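Agap007691-pb (Anopheles gambiae, PDB 5C98) is a serpin of unknown function, from a family whose members mostly inhibit serine proteases, though such inhibition by this protein is only presumed. Local coordinates at residues Cys224-Asp228 and Glu345-His349; Val241-Asp246 and Phe348-Phe354; Val205-Thr210 and Thr274-Lys280; Arg215-Asn220 and Gln264-Arg268; Pro353-Leu357 and Gln368-Ser373. The contacts are given in a common frame with arbitrary orientation. Where two conformers were deposited one is given. Residues are numbered along the deposited sequence.

Contact 1 (Cys224-Asp228 and Glu345-His349)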
# COMPACT_ATOMS: atom_id res chain seq x y z
N CYS A 224 5.47 17.06 -14.70
CA CYS A 224 5.81 15.67 -14.96
C CYS A 224 5.16 15.18 -16.25
O CYS A 224 4.12 15.69 -16.68
CB CYS A 224 5.47 14.76 -13.78
SG CYS A 224 3.69 14.71 -13.42
N LYS A 225 5.78 14.17 -16.84
CA LYS A 225 5.15 13.32 -17.84
C LYS A 225 4.39 12.20 -17.13
O LYS A 225 4.75 11.79 -16.02
CB LYS A 225 6.21 12.68 -18.72
CG LYS A 225 6.90 13.59 -19.68
CD LYS A 225 7.87 12.83 -20.58
CE LYS A 225 8.49 13.74 -21.59
NZ LYS A 225 9.45 13.03 -22.46
N VAL A 226 3.33 11.72 -17.77
CA VAL A 226 2.47 10.69 -17.20
C VAL A 226 2.20 9.62 -18.24
O VAL A 226 1.86 9.94 -19.38
CB VAL A 226 1.14 11.29 -16.76
CG1 VAL A 226 0.30 10.28 -16.04
CG2 VAL A 226 1.38 12.52 -15.89
N VAL A 227 2.33 8.37 -17.85
CA VAL A 227 1.79 7.26 -18.63
C VAL A 227 0.98 6.38 -17.69
O VAL A 227 1.32 6.22 -16.52
CB VAL A 227 2.88 6.41 -19.33
CG1 VAL A 227 3.58 7.18 -20.45
CG2 VAL A 227 3.87 5.83 -18.31
N ASP A 228 -0.11 5.83 -18.19
CA ASP A 228 -0.91 4.87 -17.43
C ASP A 228 -0.68 3.50 -18.05
O ASP A 228 -1.11 3.26 -19.19
CB ASP A 228 -2.39 5.27 -17.43
CG ASP A 228 -3.12 4.83 -16.17
OD1 ASP A 228 -2.59 3.98 -15.41
OD2 ASP A 228 -4.24 5.34 -15.95
N GLU A 345 4.98 8.66 -31.10
CA GLU A 345 4.71 10.10 -31.04
C GLU A 345 4.92 10.69 -29.64
O GLU A 345 4.57 11.85 -29.41
CB GLU A 345 3.27 10.36 -31.46
CG GLU A 345 2.95 9.86 -32.85
CD GLU A 345 1.59 10.30 -33.33
OE1 GLU A 345 0.61 10.13 -32.57
OE2 GLU A 345 1.50 10.83 -34.46
N PHE A 346 5.48 9.92 -28.71
CA PHE A 346 5.73 10.37 -27.36
C PHE A 346 6.91 9.55 -26.87
O PHE A 346 7.04 8.38 -27.23
CB PHE A 346 4.48 10.16 -26.48
CG PHE A 346 4.58 10.77 -25.11
CD1 PHE A 346 4.79 12.12 -24.95
CD2 PHE A 346 4.42 9.98 -23.97
CE1 PHE A 346 4.88 12.69 -23.70
CE2 PHE A 346 4.50 10.55 -22.71
CZ PHE A 346 4.73 11.90 -22.57
N GLU A 347 7.80 10.18 -26.11
CA GLU A 347 8.88 9.47 -25.44
C GLU A 347 8.62 9.52 -23.95
O GLU A 347 8.30 10.59 -23.40
CB GLU A 347 10.27 10.02 -25.78
CG GLU A 347 10.78 9.52 -27.14
CD GLU A 347 12.26 9.81 -27.44
OE1 GLU A 347 12.63 9.72 -28.62
OE2 GLU A 347 13.04 10.10 -26.50
N PHE A 348 8.76 8.37 -23.31
CA PHE A 348 8.68 8.30 -21.84
C PHE A 348 9.80 7.38 -21.39
O PHE A 348 9.65 6.17 -21.35
CB PHE A 348 7.32 7.77 -21.41
CG PHE A 348 7.08 7.83 -19.92
CD1 PHE A 348 7.44 6.79 -19.09
CD2 PHE A 348 6.44 8.93 -19.38
CE1 PHE A 348 7.17 6.85 -17.75
CE2 PHE A 348 6.19 9.00 -18.04
CZ PHE A 348 6.54 7.95 -17.23
N HIS A 349 10.93 7.97 -21.05
CA HIS A 349 12.13 7.25 -20.64
C HIS A 349 12.33 7.49 -19.16
O HIS A 349 12.87 8.52 -18.75
CB HIS A 349 13.31 7.68 -21.49
CG HIS A 349 13.22 7.23 -22.90
ND1 HIS A 349 14.17 7.52 -23.85
CD2 HIS A 349 12.26 6.51 -23.55
CE1 HIS A 349 13.83 6.99 -25.00
NE2 HIS A 349 12.67 6.37 -24.85
O HOH W 1 11.37 10.98 -21.50
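This is an orthogonal packing of a sheet B strand on a sheet C strand in the serpin fold: strand 224-228 crosses strand 346-349, which matches s1C, at 95° with axes 8.4 Å apart at their closest. No backbone pairing is possible at such an angle, so side chains bridge the gap. Val227 fits between the two phenylalanines, its CG2 3.6 Å from the ring centroid of Phe348 and nearly along the ring normal, a CH-pi contact over the face; Val227 CG1 meets the edge of the other ring at Phe346 CE2, 4.2 Å away. Lys225 runs out fully extended beyond CB, its CD 3.8 Å from Phe346 CZ, so that NZ donates to Glu347 O at 2.9 Å. Water 1 accepts from both Lys225 NZ (3.0 Å) and His349 N (3.1 Å), adding a second polar link. Strand 204-219 lines one edge of 224-228 and strand 237-244 the other, while Phe348 also packs on Leu243 and on Leu276 of strand 270-287.

Contact 2 (Val241-Asp246 and Phe348-Phe354)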
# COMPACT_ATOMS: atom_id res chain seq x y z
N VAL A 241 2.37 6.21 -13.85
CA VAL A 241 3.76 6.53 -13.57
C VAL A 241 3.94 8.02 -13.82
O VAL A 241 3.61 8.51 -14.91
CB VAL A 241 4.74 5.73 -14.43
CG1 VAL A 241 6.17 6.05 -14.03
CG2 VAL A 241 4.48 4.24 -14.28
N LEU A 242 4.44 8.72 -12.82
CA LEU A 242 4.68 10.16 -12.88
C LEU A 242 6.19 10.37 -12.89
O LEU A 242 6.87 10.08 -11.89
CB LEU A 242 4.05 10.88 -11.70
CG LEU A 242 2.59 10.56 -11.39
CD1 LEU A 242 2.09 11.47 -10.26
CD2 LEU A 242 1.72 10.69 -12.61
N LEU A 243 6.70 10.90 -13.99
CA LEU A 243 8.13 11.10 -14.19
C LEU A 243 8.40 12.60 -14.21
O LEU A 243 8.01 13.28 -15.17
CB LEU A 243 8.54 10.46 -15.51
CG LEU A 243 9.99 10.63 -15.93
CD1 LEU A 243 10.94 9.89 -15.00
CD2 LEU A 243 10.19 10.12 -17.37
N PRO A 244 9.05 13.14 -13.20
CA PRO A 244 9.30 14.59 -13.17
C PRO A 244 10.04 15.06 -14.41
O PRO A 244 10.92 14.37 -14.93
CB PRO A 244 10.14 14.78 -11.91
CG PRO A 244 9.79 13.61 -11.03
CD PRO A 244 9.55 12.47 -11.99
N TYR A 245 9.70 16.26 -14.87
CA TYR A 245 10.49 16.87 -15.92
C TYR A 245 11.93 17.04 -15.44
O TYR A 245 12.20 17.13 -14.25
CB TYR A 245 9.95 18.27 -16.23
CG TYR A 245 8.57 18.33 -16.87
CD1 TYR A 245 8.02 17.23 -17.49
CD2 TYR A 245 7.88 19.52 -16.92
CE1 TYR A 245 6.77 17.31 -18.10
CE2 TYR A 245 6.66 19.61 -17.52
CZ TYR A 245 6.11 18.51 -18.12
OH TYR A 245 4.87 18.59 -18.73
N ASP A 246 12.86 17.13 -16.39
CA ASP A 246 14.22 17.52 -16.05
C ASP A 246 14.20 18.83 -15.27
O ASP A 246 13.36 19.71 -15.51
CB ASP A 246 15.04 17.71 -17.31
CG ASP A 246 15.38 16.39 -17.96
OD1 ASP A 246 16.13 15.61 -17.34
OD2 ASP A 246 14.86 16.11 -19.06
N PHE A 348 8.76 8.37 -23.31
CA PHE A 348 8.68 8.30 -21.84
C PHE A 348 9.80 7.38 -21.39
O PHE A 348 9.65 6.17 -21.35
CB PHE A 348 7.32 7.77 -21.41
CG PHE A 348 7.08 7.83 -19.92
CD1 PHE A 348 7.44 6.79 -19.09
CD2 PHE A 348 6.44 8.93 -19.38
CE1 PHE A 348 7.17 6.85 -17.75
CE2 PHE A 348 6.19 9.00 -18.04
CZ PHE A 348 6.54 7.95 -17.23
N HIS A 349 10.93 7.97 -21.05
CA HIS A 349 12.13 7.25 -20.64
C HIS A 349 12.33 7.49 -19.16
O HIS A 349 12.87 8.52 -18.75
CB HIS A 349 13.31 7.68 -21.49
CG HIS A 349 13.22 7.23 -22.90
ND1 HIS A 349 14.17 7.52 -23.85
CD2 HIS A 349 12.26 6.51 -23.55
CE1 HIS A 349 13.83 6.99 -25.00
NE2 HIS A 349 12.67 6.37 -24.85
N ALA A 350 11.87 6.55 -18.35
CA ALA A 350 11.88 6.69 -16.90
C ALA A 350 13.25 6.25 -16.39
O ALA A 350 13.46 5.12 -15.96
CB ALA A 350 10.75 5.90 -16.27
N ASN A 351 14.21 7.19 -16.47
CA ASN A 351 15.61 6.96 -16.11
C ASN A 351 16.02 7.83 -14.94
O ASN A 351 17.21 8.08 -14.74
CB ASN A 351 16.51 7.23 -17.31
CG ASN A 351 16.25 8.58 -17.94
OD1 ASN A 351 15.73 9.50 -17.30
ND2 ASN A 351 16.60 8.70 -19.22
N ARG A 352 15.04 8.30 -14.19
CA ARG A 352 15.25 9.08 -12.98
C ARG A 352 14.08 8.78 -12.06
O ARG A 352 13.09 8.19 -12.49
CB ARG A 352 15.33 10.58 -13.28
CG ARG A 352 14.34 11.10 -14.19
CD ARG A 352 14.78 12.51 -14.68
NE ARG A 352 13.68 13.17 -15.35
CZ ARG A 352 13.32 12.93 -16.60
NH1 ARG A 352 14.02 12.07 -17.35
NH2 ARG A 352 12.30 13.55 -17.14
N PRO A 353 14.19 9.12 -10.78
CA PRO A 353 13.19 8.70 -9.80
C PRO A 353 11.78 9.09 -10.20
O PRO A 353 11.53 10.19 -10.70
CB PRO A 353 13.62 9.42 -8.52
CG PRO A 353 15.13 9.49 -8.68
CD PRO A 353 15.35 9.77 -10.13
N PHE A 354 10.85 8.17 -9.95
CA PHE A 354 9.47 8.38 -10.34
C PHE A 354 8.55 7.89 -9.24
O PHE A 354 8.94 7.10 -8.37
CB PHE A 354 9.16 7.68 -11.68
CG PHE A 354 9.41 6.19 -11.70
CD1 PHE A 354 8.46 5.29 -11.27
CD2 PHE A 354 10.60 5.69 -12.19
CE1 PHE A 354 8.73 3.90 -11.32
CE2 PHE A 354 10.88 4.33 -12.24
CZ PHE A 354 9.93 3.43 -11.82
O HOH W 2 13.78 14.65 -12.51
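In the serpin fold the chain leaves strand s1C of sheet C and turns back into sheet B as s4B; here that connection, Phe348-Phe354, wraps around the end of strand 237-244. Leu243 is the principal bump, with 121 Å² covered. Leu243 CD2 lies over the face of Phe348, 4.2 Å from the ring centroid in a CH-pi contact, and Leu243 CD1 enters the bend of the opposing backbone, 3.8 Å from Ala350 CA and 3.7 Å from Arg352 CG. Ala350 is the centre of an inverse gamma turn, closed by a weak Asn351 N to His349 O bond of 3.0 Å, and this turn shapes the hollow. Val241 fills a second notch between two rings: its CG1 is 3.7 Å from Phe348 CZ and 3.7 Å from Phe354 CD1. Beyond Leu243, Pro244 presses CD against Pro353 O (3.3 Å), while helix 250-256 packs on both prolines through Leu250. Arg352 closes the outer end, with Leu243 CG over one face of its guanidinium. Arg352 NH2 donates to Pro244 O at 2.7 Å, and Arg352 NE reaches the same oxygen weakly at 3.0 Å. Over the opposite guanidinium face sits Asp246, whose OD1 is 4.0 Å from Arg352 NE, a long salt bridge in which no N-H points at the oxygen.

Contact 3 (Val205-Thr210 and Thr274-Lys280); sequences VSTMHT and TDLKLPK
Neighbouring antiparallel strands of serpin sheet C, matching s3C and s2C, form this contact. Both backbones are extended; the axes of 205-210 and 274-279 run at 156° and approach to 4.4 Å. The register pairs Thr207 with Pro279 and His209 with Lys277 (non-hydrogen-bonded), and Met208 with Leu278 and Thr210 with Leu276 (hydrogen-bonded). Met208 N to Leu278 O is 2.8 Å and Leu278 N to Met208 O 3.1 Å; Thr210 N to Leu276 O is 3.0 Å and Leu276 N to Thr210 O 2.8 Å. Met208 (chi1 m) and Leu278 share the face of Leu276 and Thr210, CE to CD2 4.0 Å. On the other, His209 (chi1 t) lies beneath Lys277 (chi1 m), whose CE is 3.5 Å from the ring centroid; Lys277 NZ continues to Glu193. His209 NE2 donates to Asp275 OD2 at 2.9 Å and weakly to OD1, which also accepts from His349. Lys280 N donates to Ser206 O at 3.0 Å, and water 3 donates to Ser206 O (2.9 Å) and Lys280 O (2.7 Å).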
# COMPACT_ATOMS: atom_id res chain seq x y z
N VAL A 205 21.31 -0.45 -14.63
CA VAL A 205 20.43 -1.56 -14.26
C VAL A 205 19.64 -2.01 -15.47
O VAL A 205 19.47 -1.28 -16.46
CB VAL A 205 19.47 -1.20 -13.12
CG1 VAL A 205 20.24 -0.92 -11.84
CG2 VAL A 205 18.62 -0.00 -13.52
N SER A 206 19.14 -3.24 -15.39
CA SER A 206 18.31 -3.79 -16.45
C SER A 206 17.13 -2.86 -16.71
O SER A 206 16.34 -2.58 -15.80
CB SER A 206 17.81 -5.16 -16.02
OG SER A 206 17.20 -5.84 -17.10
N THR A 207 17.01 -2.41 -17.96
CA THR A 207 16.01 -1.42 -18.36
C THR A 207 15.24 -1.95 -19.55
O THR A 207 15.84 -2.34 -20.56
CB THR A 207 16.70 -0.10 -18.69
OG1 THR A 207 17.33 0.42 -17.52
CG2 THR A 207 15.71 0.93 -19.21
N MET A 208 13.93 -2.00 -19.42
CA MET A 208 13.04 -2.50 -20.45
C MET A 208 12.72 -1.41 -21.46
O MET A 208 12.73 -0.22 -21.13
CB MET A 208 11.72 -2.98 -19.83
CG MET A 208 11.88 -4.04 -18.76
SD MET A 208 10.30 -4.78 -18.27
CE MET A 208 9.51 -3.35 -17.52
N HIS A 209 12.44 -1.81 -22.69
CA HIS A 209 12.19 -0.86 -23.77
C HIS A 209 11.13 -1.43 -24.70
O HIS A 209 11.25 -2.59 -25.12
CB HIS A 209 13.46 -0.66 -24.59
CG HIS A 209 13.37 0.42 -25.63
ND1 HIS A 209 14.37 0.63 -26.56
CD2 HIS A 209 12.45 1.38 -25.85
CE1 HIS A 209 14.05 1.65 -27.33
NE2 HIS A 209 12.88 2.13 -26.92
N THR A 210 10.14 -0.62 -25.06
CA THR A 210 9.19 -1.05 -26.07
C THR A 210 8.55 0.18 -26.70
O THR A 210 8.73 1.32 -26.26
CB THR A 210 8.15 -2.01 -25.49
OG1 THR A 210 7.52 -2.71 -26.56
CG2 THR A 210 7.10 -1.28 -24.67
N THR A 274 4.06 5.24 -27.91
CA THR A 274 5.04 5.82 -27.01
C THR A 274 6.28 4.95 -26.96
O THR A 274 6.19 3.74 -26.80
CB THR A 274 4.46 5.89 -25.60
OG1 THR A 274 3.31 6.75 -25.61
CG2 THR A 274 5.49 6.43 -24.57
N ASP A 275 7.45 5.59 -27.09
CA ASP A 275 8.71 4.90 -26.88
C ASP A 275 8.97 4.91 -25.38
O ASP A 275 9.25 5.95 -24.79
CB ASP A 275 9.85 5.57 -27.63
CG ASP A 275 11.08 4.72 -27.63
OD1 ASP A 275 11.86 4.82 -26.68
OD2 ASP A 275 11.23 3.88 -28.56
N LEU A 276 8.80 3.73 -24.78
CA LEU A 276 8.76 3.58 -23.34
C LEU A 276 10.00 2.85 -22.86
O LEU A 276 10.34 1.79 -23.37
CB LEU A 276 7.50 2.78 -22.98
CG LEU A 276 7.18 2.48 -21.52
CD1 LEU A 276 6.97 3.74 -20.74
CD2 LEU A 276 5.95 1.61 -21.45
N LYS A 277 10.66 3.42 -21.85
CA LYS A 277 11.76 2.78 -21.15
C LYS A 277 11.49 2.86 -19.66
O LYS A 277 11.08 3.90 -19.16
CB LYS A 277 13.10 3.41 -21.47
CG LYS A 277 13.51 3.18 -22.91
CD LYS A 277 14.89 3.71 -23.12
CE LYS A 277 15.52 3.18 -24.39
NZ LYS A 277 16.97 3.50 -24.41
N LEU A 278 11.71 1.74 -18.97
CA LEU A 278 11.38 1.62 -17.55
C LEU A 278 12.35 0.60 -16.97
O LEU A 278 12.55 -0.44 -17.60
CB LEU A 278 9.94 1.09 -17.41
CG LEU A 278 9.25 0.99 -16.05
CD1 LEU A 278 8.84 2.36 -15.56
CD2 LEU A 278 8.02 0.09 -16.13
N PRO A 279 12.96 0.83 -15.81
CA PRO A 279 13.73 -0.25 -15.20
C PRO A 279 12.85 -1.47 -14.92
O PRO A 279 11.67 -1.35 -14.60
CB PRO A 279 14.26 0.36 -13.90
CG PRO A 279 13.36 1.50 -13.62
CD PRO A 279 12.89 2.02 -14.93
N LYS A 280 13.45 -2.66 -15.05
CA LYS A 280 12.81 -3.89 -14.59
C LYS A 280 12.96 -3.88 -13.08
O LYS A 280 14.01 -4.24 -12.55
CB LYS A 280 13.48 -5.10 -15.22
CG LYS A 280 12.76 -6.39 -14.97
CD LYS A 280 13.53 -7.58 -15.53
CE LYS A 280 12.98 -8.88 -14.99
NZ LYS A 280 11.91 -9.45 -15.86
O HOH W 3 16.48 -3.38 -13.05

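Contact 4 (Arg215-Asn220 and Gln264-Arg268); sequences RRCLHN and QIDER
Arg268 lays its nearly extended side chain (chi1 m, chi2 and chi3 t) along strand 215-219 so that its guanidinium stacks flat on the His219 ring, centres 4.2 Å apart and planes at 13°. His219 NE2 (chi1 t, chi2 -60°) donates to Gln264 OE1 at 2.9 Å, one helical turn earlier. Strand and helix 264-268 cross at 124°, axes 8.2 Å apart at closest; the nearest CA pair is Cys217-Arg268 at 6.1 Å. Between them Cys217 SG makes an apolar contact with Ile265 CG2 at 4.3 Å, and His219 CD2 packs on Ile265 CG1 at 3.9 Å. At the other end Arg215 NH2 donates to water 4 (3.1 Å) and water 5 (3.0 Å), which donate to Asp266 O and Asp266 OD1, each at 2.7 Å. This is helix-on-sheet packing of the serpin fold: helix 259-268, the counterpart of helix H, covers the sheet B end of strand 204-219, with Ile265 also on Val226 of strand 224-230, and Asp266 salt-bridged to Arg359.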
# COMPACT_ATOMS: atom_id res chain seq x y z
N ARG A 215 -1.92 5.24 -22.84
CA ARG A 215 -2.46 6.53 -22.42
C ARG A 215 -1.35 7.37 -21.78
O ARG A 215 -0.62 6.90 -20.89
CB ARG A 215 -3.59 6.29 -21.42
CG ARG A 215 -4.84 5.75 -22.09
CD ARG A 215 -5.88 5.26 -21.11
NE ARG A 215 -6.46 6.31 -20.28
CZ ARG A 215 -7.34 7.20 -20.71
NH1 ARG A 215 -7.72 7.23 -21.98
NH2 ARG A 215 -7.84 8.10 -19.86
N ARG A 216 -1.23 8.62 -22.22
CA ARG A 216 -0.14 9.47 -21.80
C ARG A 216 -0.62 10.91 -21.78
O ARG A 216 -1.59 11.28 -22.45
CB ARG A 216 1.04 9.35 -22.77
CG ARG A 216 0.81 9.94 -24.17
CD ARG A 216 1.16 11.42 -24.27
NE ARG A 216 0.92 11.94 -25.62
CZ ARG A 216 -0.25 12.39 -26.06
NH1 ARG A 216 -1.32 12.40 -25.26
NH2 ARG A 216 -0.37 12.84 -27.29
N CYS A 217 0.08 11.73 -21.00
CA CYS A 217 -0.10 13.18 -21.09
C CYS A 217 1.10 13.88 -20.47
O CYS A 217 1.92 13.29 -19.78
CB CYS A 217 -1.39 13.65 -20.43
SG CYS A 217 -1.47 13.39 -18.64
N LEU A 218 1.21 15.16 -20.79
CA LEU A 218 2.07 16.05 -20.04
C LEU A 218 1.22 16.72 -18.98
O LEU A 218 0.02 16.93 -19.15
CB LEU A 218 2.65 17.12 -20.96
CG LEU A 218 3.51 16.68 -22.13
CD1 LEU A 218 4.05 17.90 -22.90
CD2 LEU A 218 4.65 15.81 -21.65
N HIS A 219 1.85 17.07 -17.86
CA HIS A 219 1.17 17.86 -16.83
C HIS A 219 2.11 19.00 -16.45
O HIS A 219 3.01 18.84 -15.62
CB HIS A 219 0.71 17.05 -15.62
CG HIS A 219 -0.36 17.74 -14.84
ND1 HIS A 219 -0.16 18.97 -14.25
CD2 HIS A 219 -1.65 17.41 -14.60
CE1 HIS A 219 -1.28 19.36 -13.66
NE2 HIS A 219 -2.20 18.43 -13.86
N ASN A 220 1.92 20.17 -17.07
CA ASN A 220 2.90 21.23 -16.89
C ASN A 220 2.82 21.80 -15.48
O ASN A 220 3.84 22.23 -14.94
CB ASN A 220 2.76 22.34 -17.94
CG ASN A 220 3.33 21.97 -19.30
OD1 ASN A 220 4.09 21.00 -19.47
ND2 ASN A 220 2.98 22.77 -20.30
N GLN A 264 -7.44 15.81 -13.36
CA GLN A 264 -6.96 16.47 -14.58
C GLN A 264 -6.22 15.49 -15.47
O GLN A 264 -6.36 15.51 -16.70
CB GLN A 264 -5.99 17.59 -14.21
CG GLN A 264 -6.63 18.79 -13.56
CD GLN A 264 -5.61 19.84 -13.19
OE1 GLN A 264 -4.56 19.53 -12.62
NE2 GLN A 264 -5.90 21.09 -13.53
N ILE A 265 -5.40 14.64 -14.87
CA ILE A 265 -4.73 13.60 -15.62
C ILE A 265 -5.75 12.72 -16.33
O ILE A 265 -5.62 12.45 -17.53
CB ILE A 265 -3.83 12.78 -14.68
CG1 ILE A 265 -2.59 13.59 -14.32
CG2 ILE A 265 -3.39 11.45 -15.32
CD1 ILE A 265 -1.83 13.05 -13.15
N ASP A 266 -6.77 12.26 -15.61
CA ASP A 266 -7.78 11.40 -16.23
C ASP A 266 -8.44 12.09 -17.43
O ASP A 266 -8.76 11.42 -18.42
CB ASP A 266 -8.83 10.98 -15.20
CG ASP A 266 -8.31 9.92 -14.25
OD1 ASP A 266 -7.32 9.24 -14.60
OD2 ASP A 266 -8.89 9.76 -13.16
N GLU A 267 -8.60 13.41 -17.40
CA GLU A 267 -9.23 14.12 -18.51
C GLU A 267 -8.28 14.30 -19.69
O GLU A 267 -8.73 14.42 -20.84
CB GLU A 267 -9.68 15.51 -18.04
CG GLU A 267 -10.66 15.49 -16.88
N ARG A 268 -6.98 14.36 -19.42
CA ARG A 268 -5.97 14.67 -20.42
C ARG A 268 -5.34 13.44 -21.06
O ARG A 268 -4.82 13.54 -22.17
CB ARG A 268 -4.84 15.49 -19.80
CG ARG A 268 -5.26 16.86 -19.33
CD ARG A 268 -4.13 17.57 -18.64
NE ARG A 268 -4.62 18.66 -17.80
CZ ARG A 268 -3.82 19.56 -17.23
NH1 ARG A 268 -2.51 19.52 -17.43
NH2 ARG A 268 -4.35 20.52 -16.47
O HOH W 4 -8.89 10.80 -21.08
O HOH W 5 -7.77 7.78 -16.83

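Contact 5 (Pro353-Leu357 and Gln368-Ser373); sequences PFMFL and QVGNFS
Gln368 opens the segment 368-373, inside strand 366-372, with its O 3.6 Å from Leu357 CA in a CA-H...O contact; its amide NE2 turns to Tyr326 O, while OE1 is buried without a partner, 4.0 Å from Phe356 CE1. Val369 (chi1 p) pairs with Leu357 in a non-hydrogen-bonded site, CA-CA 4.5 Å, and its CG2 meets Met355 CE at 3.7 Å and Leu357 CG at 4.1 Å; Met355 is all-trans, and Phe29 of helix 15-32 covers this face. Gly370, almost fully extended (phi -175°, psi -172°), is hydrogen-bonded both ways to Phe356: Gly370 N to Phe356 O 3.0 Å, Phe356 N to Gly370 O 2.9 Å. The Phe356 ring (chi1 p) folds over it, centroid 3.8 Å from Gly370 CA, where a CB would clash with CZ. The two strands, axes at 163° and 4.6 Å apart at closest, form the antiparallel s4B-s5B hairpin of serpin sheet B. Asn371 faces Met355, CA-CA 4.2 Å, and its ND2 bonds Cys37 O. Phe372 N donates to Phe354 O at 3.0 Å and Phe354 N to Phe372 O at 3.2 Å; Phe372 CB sits over the Phe354 ring (chi1 p), 4.0 Å from its centroid, and Phe281 meets both rings. Ser373 OG also accepts from Asn371 ND2 at 2.9 Å and lies 3.4 Å from Pro353 CB.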
# COMPACT_ATOMS: atom_id res chain seq x y z
N PRO A 353 14.19 9.12 -10.78
CA PRO A 353 13.19 8.70 -9.80
C PRO A 353 11.78 9.09 -10.20
O PRO A 353 11.53 10.19 -10.70
CB PRO A 353 13.62 9.42 -8.52
CG PRO A 353 15.13 9.49 -8.68
CD PRO A 353 15.35 9.77 -10.13
N PHE A 354 10.85 8.17 -9.95
CA PHE A 354 9.47 8.38 -10.34
C PHE A 354 8.55 7.89 -9.24
O PHE A 354 8.94 7.10 -8.37
CB PHE A 354 9.16 7.68 -11.68
CG PHE A 354 9.41 6.19 -11.70
CD1 PHE A 354 8.46 5.29 -11.27
CD2 PHE A 354 10.60 5.69 -12.19
CE1 PHE A 354 8.73 3.90 -11.32
CE2 PHE A 354 10.88 4.33 -12.24
CZ PHE A 354 9.93 3.43 -11.82
N MET A 355 7.32 8.38 -9.29
CA MET A 355 6.24 7.95 -8.42
C MET A 355 5.28 7.07 -9.23
O MET A 355 5.11 7.26 -10.44
CB MET A 355 5.48 9.18 -7.88
CG MET A 355 4.23 8.90 -7.07
SD MET A 355 3.58 10.51 -6.50
CE MET A 355 2.16 9.94 -5.58
N PHE A 356 4.66 6.10 -8.55
CA PHE A 356 3.67 5.26 -9.19
C PHE A 356 2.42 5.17 -8.32
O PHE A 356 2.47 5.27 -7.10
CB PHE A 356 4.23 3.86 -9.51
CG PHE A 356 4.69 3.09 -8.31
CD1 PHE A 356 3.80 2.37 -7.54
CD2 PHE A 356 6.03 3.07 -7.98
CE1 PHE A 356 4.26 1.66 -6.42
CE2 PHE A 356 6.49 2.36 -6.88
CZ PHE A 356 5.61 1.66 -6.10
N LEU A 357 1.28 4.98 -8.98
CA LEU A 357 -0.01 4.80 -8.32
C LEU A 357 -0.71 3.62 -8.97
O LEU A 357 -0.91 3.62 -10.19
CB LEU A 357 -0.91 6.04 -8.44
CG LEU A 357 -0.29 7.31 -7.87
CD1 LEU A 357 0.49 8.06 -8.97
CD2 LEU A 357 -1.35 8.18 -7.32
N GLN A 368 -2.52 1.36 -4.13
CA GLN A 368 -1.13 1.25 -3.69
C GLN A 368 -0.42 2.44 -4.31
O GLN A 368 -0.75 2.84 -5.43
CB GLN A 368 -0.48 -0.05 -4.19
CG GLN A 368 0.72 -0.47 -3.40
CD GLN A 368 1.45 -1.63 -4.07
OE1 GLN A 368 2.00 -1.45 -5.16
NE2 GLN A 368 1.51 -2.77 -3.43
N VAL A 369 0.53 3.02 -3.59
CA VAL A 369 1.27 4.18 -4.08
C VAL A 369 2.71 4.05 -3.60
O VAL A 369 2.98 3.49 -2.54
CB VAL A 369 0.58 5.47 -3.58
CG1 VAL A 369 0.49 5.50 -2.08
CG2 VAL A 369 1.27 6.70 -4.12
N GLY A 370 3.64 4.58 -4.37
CA GLY A 370 5.03 4.45 -3.99
C GLY A 370 5.94 5.21 -4.91
O GLY A 370 5.49 6.02 -5.73
N ASN A 371 7.24 4.98 -4.72
CA ASN A 371 8.26 5.62 -5.53
C ASN A 371 9.42 4.67 -5.71
O ASN A 371 9.65 3.78 -4.89
CB ASN A 371 8.74 6.92 -4.89
CG ASN A 371 9.51 6.70 -3.62
OD1 ASN A 371 8.93 6.49 -2.57
ND2 ASN A 371 10.84 6.79 -3.69
N PHE A 372 10.13 4.86 -6.82
CA PHE A 372 11.34 4.13 -7.14
C PHE A 372 12.44 5.16 -7.37
O PHE A 372 12.44 5.89 -8.37
CB PHE A 372 11.13 3.23 -8.35
CG PHE A 372 12.29 2.34 -8.62
CD1 PHE A 372 12.54 1.29 -7.80
CD2 PHE A 372 13.18 2.61 -9.66
CE1 PHE A 372 13.65 0.46 -7.99
CE2 PHE A 372 14.28 1.78 -9.87
CZ PHE A 372 14.52 0.74 -9.04
N SER A 373 13.37 5.22 -6.41
CA SER A 373 14.41 6.24 -6.35
C SER A 373 15.79 5.71 -6.03
O SER A 373 16.77 6.38 -6.37
CB SER A 373 14.06 7.26 -5.29
OG SER A 373 12.81 7.82 -5.58

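In the fold
Contact 5 is the most deeply buried, its centre about 11 Å from the centre of the chain, and relies on backbone bonds and aromatic packing. The centres of contacts 1 to 4 lie 21 to 24 Å from the centre of the chain; these mix apolar packing with polar links at the solvent side. Contacts 3 and 5 are in-sheet strand pairs; contacts 1 and 2 join the B and C regions through side chains and side-chain-to-backbone bonds, contact 2 also reaching the start of s4B; contact 4 sets a helix on a strand. Phe348 serves contacts 1 and 2, Phe354 contacts 2 and 5. Contacts 3 and 4 use opposite ends of strand 204-219. Asp275 of contact 3 meets His349.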